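Local atomic coordinates of EmGH1 (PDB entry 5Z87), a protein that probably hydrolyses beta-glucosidic bonds and carries a C-terminal fibronectin type III-like domain. Residues 705-717 and 760-774. Residues are numbered along the deposited sequence; the frame is centred on the assembly and turned at random. Where two conformers were deposited one is given.
Sequences DVVQLYIRDSIAS and LVEPGEIVIMAGPDS. With MG (magnesium ion), chain E.
Strands 705-713 and 764-771 pair antiparallel inside the fibronectin type III-like domain, from Gln708 opposite Gly771 to Asp713 opposite Ile766, and beyond the last pair the two segments part around a magnesium ion. Reciprocal backbone bonds close the hydrogen-bonded pairs; between Tyr710 and Met769 they run from Met769 N to Tyr710 O at 2.8 Å and back from Tyr710 N to Met769 O. On the face of Leu709, Ile711, Ile766, Ile768 and Ala770, Leu709 CD1 lies 3.7 Å from Ile768 CG2, and Ile768 and Ala770 continue onto strand 689-697. On the other face Met769, bent at its last torsion (chi3 -85°), brings CE against the backbone of Ile711 and Arg712.

At the Gly771 end, the extended Gln708 side chain runs beside the Pro772 carbonyl until OE1 lies 3.2 Å from Asp773 CA. Gln708 OE1 accepts from Tyr710 OH at 2.6 Å, in the carbonyl plane. That phenol lies against Ser774, with Tyr710 OH 3.4 Å from Ser774 CB, while Gln708 NE2 bonds to Gly663 O. Replacing Gln708 by an alanine would probably leave the Tyr710 hydroxyl without this acceptor and open a gap beside Asp773.

At the opposite end, Ser714 OG donates to Glu765 OE1 on the lone pair turned away from the other carboxylate oxygen. Glu762 OE2 receives Ser717 N at 3.0 Å, and Ser717 OG, also bonded to Tyr752 OH, makes a very short bond to Glu762 OE1. Asp713 OD1, 2.0 Å from the magnesium, and Ile715 O bind the ion, and four waters complete six ligands; water 4 donates to Glu762 O and water 5 to Pro763 O, tying segment 760-774 to it indirectly. Arg720 forms a salt bridge with Asp713 OD2. The whole is an antiparallel strand pair of a fibronectin type III-like beta-sandwich, ending in an octahedral, largely hydrated magnesium site.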
loop_
_atom_site.group_PDB
_atom_site.type_symbol
_atom_site.label_atom_id
_atom_site.label_comp_id
_atom_site.label_asym_id
_atom_site.label_seq_id
_atom_site.Cartn_x
_atom_site.Cartn_y
_atom_site.Cartn_z
ATOM N N ASP A 705 -12.548 -9.974 30.756
ATOM C CA ASP A 705 -12.806 -9.792 29.337
ATOM C C ASP A 705 -12.764 -8.297 29.040
ATOM O O ASP A 705 -12.987 -7.460 29.926
ATOM C CB ASP A 705 -14.161 -10.404 28.926
ATOM C CG ASP A 705 -14.211 -10.801 27.450
ATOM O OD1 ASP A 705 -13.150 -10.835 26.793
ATOM O OD2 ASP A 705 -15.318 -11.095 26.946
ATOM N N VAL A 706 -12.481 -7.960 27.785
ATOM C CA VAL A 706 -12.498 -6.574 27.329
ATOM C C VAL A 706 -13.761 -6.363 26.505
ATOM O O VAL A 706 -13.862 -6.836 25.369
ATOM C CB VAL A 706 -11.241 -6.217 26.532
ATOM C CG1 VAL A 706 -11.295 -4.762 26.113
ATOM C CG2 VAL A 706 -9.987 -6.498 27.372
ATOM N N VAL A 707 -14.732 -5.661 27.090
ATOM C CA VAL A 707 -15.949 -5.268 26.393
ATOM C C VAL A 707 -15.617 -4.155 25.407
ATOM O O VAL A 707 -14.990 -3.155 25.777
ATOM C CB VAL A 707 -16.996 -4.821 27.421
ATOM C CG1 VAL A 707 -18.215 -4.219 26.761
ATOM C CG2 VAL A 707 -17.380 -5.998 28.307
ATOM N N GLN A 708 -16.028 -4.314 24.143
ATOM C CA GLN A 708 -15.588 -3.429 23.066
ATOM C C GLN A 708 -16.777 -2.786 22.362
ATOM O O GLN A 708 -17.719 -3.476 21.956
ATOM C CB GLN A 708 -14.716 -4.195 22.062
ATOM C CG GLN A 708 -13.466 -4.775 22.708
ATOM C CD GLN A 708 -12.717 -5.774 21.835
ATOM O OE1 GLN A 708 -12.655 -5.652 20.603
ATOM N NE2 GLN A 708 -12.141 -6.777 22.478
ATOM N N LEU A 709 -16.715 -1.464 22.197
ATOM C CA LEU A 709 -17.763 -0.681 21.550
ATOM C C LEU A 709 -17.262 -0.127 20.214
ATOM O O LEU A 709 -16.135 0.363 20.122
ATOM C CB LEU A 709 -18.216 0.462 22.463
ATOM C CG LEU A 709 -19.464 1.264 22.051
ATOM C CD1 LEU A 709 -20.737 0.484 22.337
ATOM C CD2 LEU A 709 -19.498 2.593 22.776
ATOM N N TYR A 710 -18.103 -0.219 19.178
ATOM C CA TYR A 710 -17.783 0.244 17.833
ATOM C C TYR A 710 -18.985 0.978 17.262
ATOM O O TYR A 710 -20.125 0.774 17.692
ATOM C CB TYR A 710 -17.438 -0.910 16.876
ATOM C CG TYR A 710 -16.293 -1.795 17.287
ATOM C CD1 TYR A 710 -16.466 -2.795 18.244
ATOM C CD2 TYR A 710 -15.035 -1.670 16.684
ATOM C CE1 TYR A 710 -15.392 -3.633 18.614
ATOM C CE2 TYR A 710 -13.969 -2.500 17.040
ATOM C CZ TYR A 710 -14.159 -3.482 18.011
ATOM O OH TYR A 710 -13.113 -4.302 18.379
ATOM N N ILE A 711 -18.733 1.824 16.262
ATOM C CA ILE A 711 -19.821 2.492 15.562
ATOM C C ILE A 711 -19.596 2.413 14.059
ATOM O O ILE A 711 -18.479 2.214 13.577
ATOM C CB ILE A 711 -19.992 3.971 15.980
ATOM C CG1 ILE A 711 -18.794 4.789 15.504
ATOM C CG2 ILE A 711 -20.195 4.098 17.503
ATOM C CD1 ILE A 711 -19.139 6.197 15.132
ATOM N N ARG A 712 -20.691 2.571 13.320
ATOM C CA ARG A 712 -20.658 2.744 11.872
ATOM C C ARG A 712 -21.563 3.915 11.521
ATOM O O ARG A 712 -22.745 3.917 11.876
ATOM C CB ARG A 712 -21.104 1.466 11.144
ATOM C CG ARG A 712 -21.684 1.667 9.732
ATOM C CD ARG A 712 -20.631 2.080 8.705
ATOM N NE ARG A 712 -21.182 2.155 7.344
ATOM C CZ ARG A 712 -20.554 2.700 6.305
ATOM N NH1 ARG A 712 -21.135 2.724 5.109
ATOM N NH2 ARG A 712 -19.347 3.210 6.454
ATOM N N ASP A 713 -21.009 4.907 10.836
ATOM C CA ASP A 713 -21.791 6.022 10.315
ATOM C C ASP A 713 -22.306 5.573 8.948
ATOM O O ASP A 713 -21.560 5.574 7.961
ATOM C CB ASP A 713 -20.924 7.271 10.255
ATOM C CG ASP A 713 -21.680 8.494 9.807
ATOM O OD1 ASP A 713 -22.918 8.410 9.619
ATOM O OD2 ASP A 713 -21.013 9.533 9.618
ATOM N N SER A 714 -23.585 5.170 8.901
ATOM C CA SER A 714 -24.131 4.474 7.732
ATOM C C SER A 714 -23.979 5.294 6.458
ATOM O O SER A 714 -23.590 4.762 5.410
ATOM C CB SER A 714 -25.606 4.132 7.951
ATOM O OG SER A 714 -25.766 3.203 9.001
ATOM N N ILE A 715 -24.284 6.587 6.524
ATOM C CA ILE A 715 -24.169 7.497 5.388
ATOM C C ILE A 715 -23.362 8.699 5.843
ATOM O O ILE A 715 -23.591 9.231 6.932
ATOM C CB ILE A 715 -25.551 7.949 4.867
ATOM C CG1 ILE A 715 -26.435 6.745 4.519
ATOM C CG2 ILE A 715 -25.388 8.889 3.684
ATOM C CD1 ILE A 715 -25.983 5.980 3.270
ATOM N N ALA A 716 -22.428 9.141 5.011
ATOM C CA ALA A 716 -21.575 10.245 5.413
ATOM C C ALA A 716 -21.104 10.987 4.169
ATOM O O ALA A 716 -21.050 10.422 3.072
ATOM C CB ALA A 716 -20.400 9.736 6.250
ATOM N N SER A 717 -20.761 12.269 4.354
ATOM C CA SER A 717 -20.369 13.101 3.216
ATOM C C SER A 717 -19.089 12.587 2.564
ATOM O O SER A 717 -18.871 12.808 1.362
ATOM C CB SER A 717 -20.214 14.565 3.653
ATOM O OG SER A 717 -19.380 14.693 4.805
ATOM N N LEU A 760 -17.325 17.386 11.546
ATOM C CA LEU A 760 -18.629 17.326 10.894
ATOM C C LEU A 760 -19.501 16.302 11.602
ATOM O O LEU A 760 -19.100 15.145 11.756
ATOM C CB LEU A 760 -18.497 16.937 9.422
ATOM C CG LEU A 760 -17.561 17.807 8.586
ATOM C CD1 LEU A 760 -17.435 17.268 7.140
ATOM C CD2 LEU A 760 -18.051 19.250 8.604
ATOM N N VAL A 761 -20.687 16.724 12.034
ATOM C CA VAL A 761 -21.703 15.813 12.547
ATOM C C VAL A 761 -22.920 15.951 11.646
ATOM O O VAL A 761 -23.426 17.061 11.440
ATOM C CB VAL A 761 -22.055 16.095 14.017
ATOM C CG1 VAL A 761 -22.893 14.962 14.582
ATOM C CG2 VAL A 761 -20.795 16.238 14.823
ATOM N N GLU A 762 -23.381 14.831 11.097
ATOM C CA GLU A 762 -24.413 14.899 10.088
ATOM C C GLU A 762 -25.651 14.118 10.513
ATOM O O GLU A 762 -25.538 13.062 11.146
ATOM C CB GLU A 762 -23.868 14.368 8.751
ATOM C CG GLU A 762 -22.660 15.192 8.266
ATOM C CD GLU A 762 -21.811 14.515 7.193
ATOM O OE1 GLU A 762 -20.892 15.190 6.694
ATOM O OE2 GLU A 762 -22.042 13.332 6.851
ATOM N N PRO A 763 -26.841 14.621 10.200
ATOM C CA PRO A 763 -28.060 13.865 10.506
ATOM C C PRO A 763 -28.020 12.508 9.829
ATOM O O PRO A 763 -27.458 12.355 8.740
ATOM C CB PRO A 763 -29.181 14.739 9.924
ATOM C CG PRO A 763 -28.563 16.079 9.717
ATOM C CD PRO A 763 -27.126 15.833 9.418
ATOM N N GLY A 764 -28.623 11.518 10.480
ATOM C CA GLY A 764 -28.712 10.185 9.921
ATOM C C GLY A 764 -28.321 9.109 10.916
ATOM O O GLY A 764 -28.005 9.366 12.077
ATOM N N GLU A 765 -28.317 7.875 10.417
ATOM C CA GLU A 765 -28.241 6.689 11.253
ATOM C C GLU A 765 -26.816 6.397 11.708
ATOM O O GLU A 765 -25.856 6.534 10.944
ATOM C CB GLU A 765 -28.785 5.489 10.485
ATOM C CG GLU A 765 -28.674 4.177 11.215
ATOM C CD GLU A 765 -29.047 3.003 10.331
ATOM O OE1 GLU A 765 -28.213 2.588 9.483
ATOM O OE2 GLU A 765 -30.192 2.515 10.478
ATOM N N ILE A 766 -26.686 5.979 12.961
ATOM C CA ILE A 766 -25.451 5.416 13.485
ATOM C C ILE A 766 -25.765 4.018 13.986
ATOM O O ILE A 766 -26.746 3.827 14.715
ATOM C CB ILE A 766 -24.858 6.266 14.621
ATOM C CG1 ILE A 766 -24.728 7.742 14.201
ATOM C CG2 ILE A 766 -23.532 5.650 15.071
ATOM C CD1 ILE A 766 -23.591 8.015 13.192
ATOM N N VAL A 767 -24.951 3.045 13.576
ATOM C CA VAL A 767 -25.019 1.689 14.102
ATOM C C VAL A 767 -24.034 1.609 15.256
ATOM O O VAL A 767 -22.871 1.996 15.110
ATOM C CB VAL A 767 -24.688 0.647 13.017
ATOM C CG1 VAL A 767 -24.912 -0.780 13.546
ATOM C CG2 VAL A 767 -25.525 0.879 11.775
ATOM N N ILE A 768 -24.502 1.148 16.412
ATOM C CA ILE A 768 -23.667 0.989 17.598
ATOM C C ILE A 768 -23.499 -0.502 17.840
ATOM O O ILE A 768 -24.488 -1.239 17.874
ATOM C CB ILE A 768 -24.279 1.693 18.824
ATOM C CG1 ILE A 768 -24.278 3.209 18.628
ATOM C CG2 ILE A 768 -23.514 1.334 20.078
ATOM C CD1 ILE A 768 -25.108 3.937 19.645
ATOM N N MET A 769 -22.253 -0.946 17.980
ATOM C CA MET A 769 -21.934 -2.363 18.072
ATOM C C MET A 769 -21.121 -2.640 19.328
ATOM O O MET A 769 -20.330 -1.804 19.770
ATOM C CB MET A 769 -21.162 -2.836 16.840
ATOM C CG MET A 769 -21.944 -2.705 15.532
ATOM S SD MET A 769 -20.840 -2.620 14.107
ATOM C CE MET A 769 -20.471 -0.878 14.108
ATOM N N ALA A 770 -21.328 -3.826 19.907
ATOM C CA ALA A 770 -20.601 -4.214 21.108
ATOM C C ALA A 770 -20.404 -5.723 21.133
ATOM O O ALA A 770 -21.236 -6.484 20.636
ATOM C CB ALA A 770 -21.329 -3.748 22.377
ATOM N N GLY A 771 -19.296 -6.144 21.721
ATOM C CA GLY A 771 -18.951 -7.544 21.786
ATOM C C GLY A 771 -17.543 -7.725 22.318
ATOM O O GLY A 771 -16.855 -6.750 22.650
ATOM N N PRO A 772 -17.090 -8.979 22.422
ATOM C CA PRO A 772 -15.749 -9.260 22.967
ATOM C C PRO A 772 -14.601 -9.089 21.975
ATOM O O PRO A 772 -13.441 -9.290 22.357
ATOM C CB PRO A 772 -15.870 -10.726 23.407
ATOM C CG PRO A 772 -16.926 -11.317 22.465
ATOM C CD PRO A 772 -17.901 -10.200 22.238
ATOM N N ASP A 773 -14.880 -8.752 20.724
ATOM C CA ASP A 773 -13.866 -8.487 19.703
ATOM C C ASP A 773 -14.589 -7.878 18.502
ATOM O O ASP A 773 -15.817 -7.787 18.485
ATOM C CB ASP A 773 -13.085 -9.750 19.320
ATOM C CG ASP A 773 -13.983 -10.877 18.813
ATOM O OD1 ASP A 773 -14.714 -10.662 17.821
ATOM O OD2 ASP A 773 -13.948 -11.987 19.391
ATOM N N SER A 774 -13.823 -7.496 17.482
ATOM C CA SER A 774 -14.394 -6.785 16.346
ATOM C C SER A 774 -15.229 -7.657 15.415
ATOM O O SER A 774 -15.821 -7.117 14.479
ATOM C CB SER A 774 -13.287 -6.115 15.541
ATOM O OG SER A 774 -12.418 -7.076 14.972
HETATM MG MG MG E . -24.257 9.675 8.836
HETATM O O HOH W 1 -22.742 11.194 8.889
HETATM O O HOH W 2 -22.325 11.602 11.714
HETATM O O HOH W 3 -25.575 8.027 8.826
HETATM O O HOH W 4 -24.897 10.517 10.756
HETATM O O HOH W 5 -25.400 10.956 7.680
#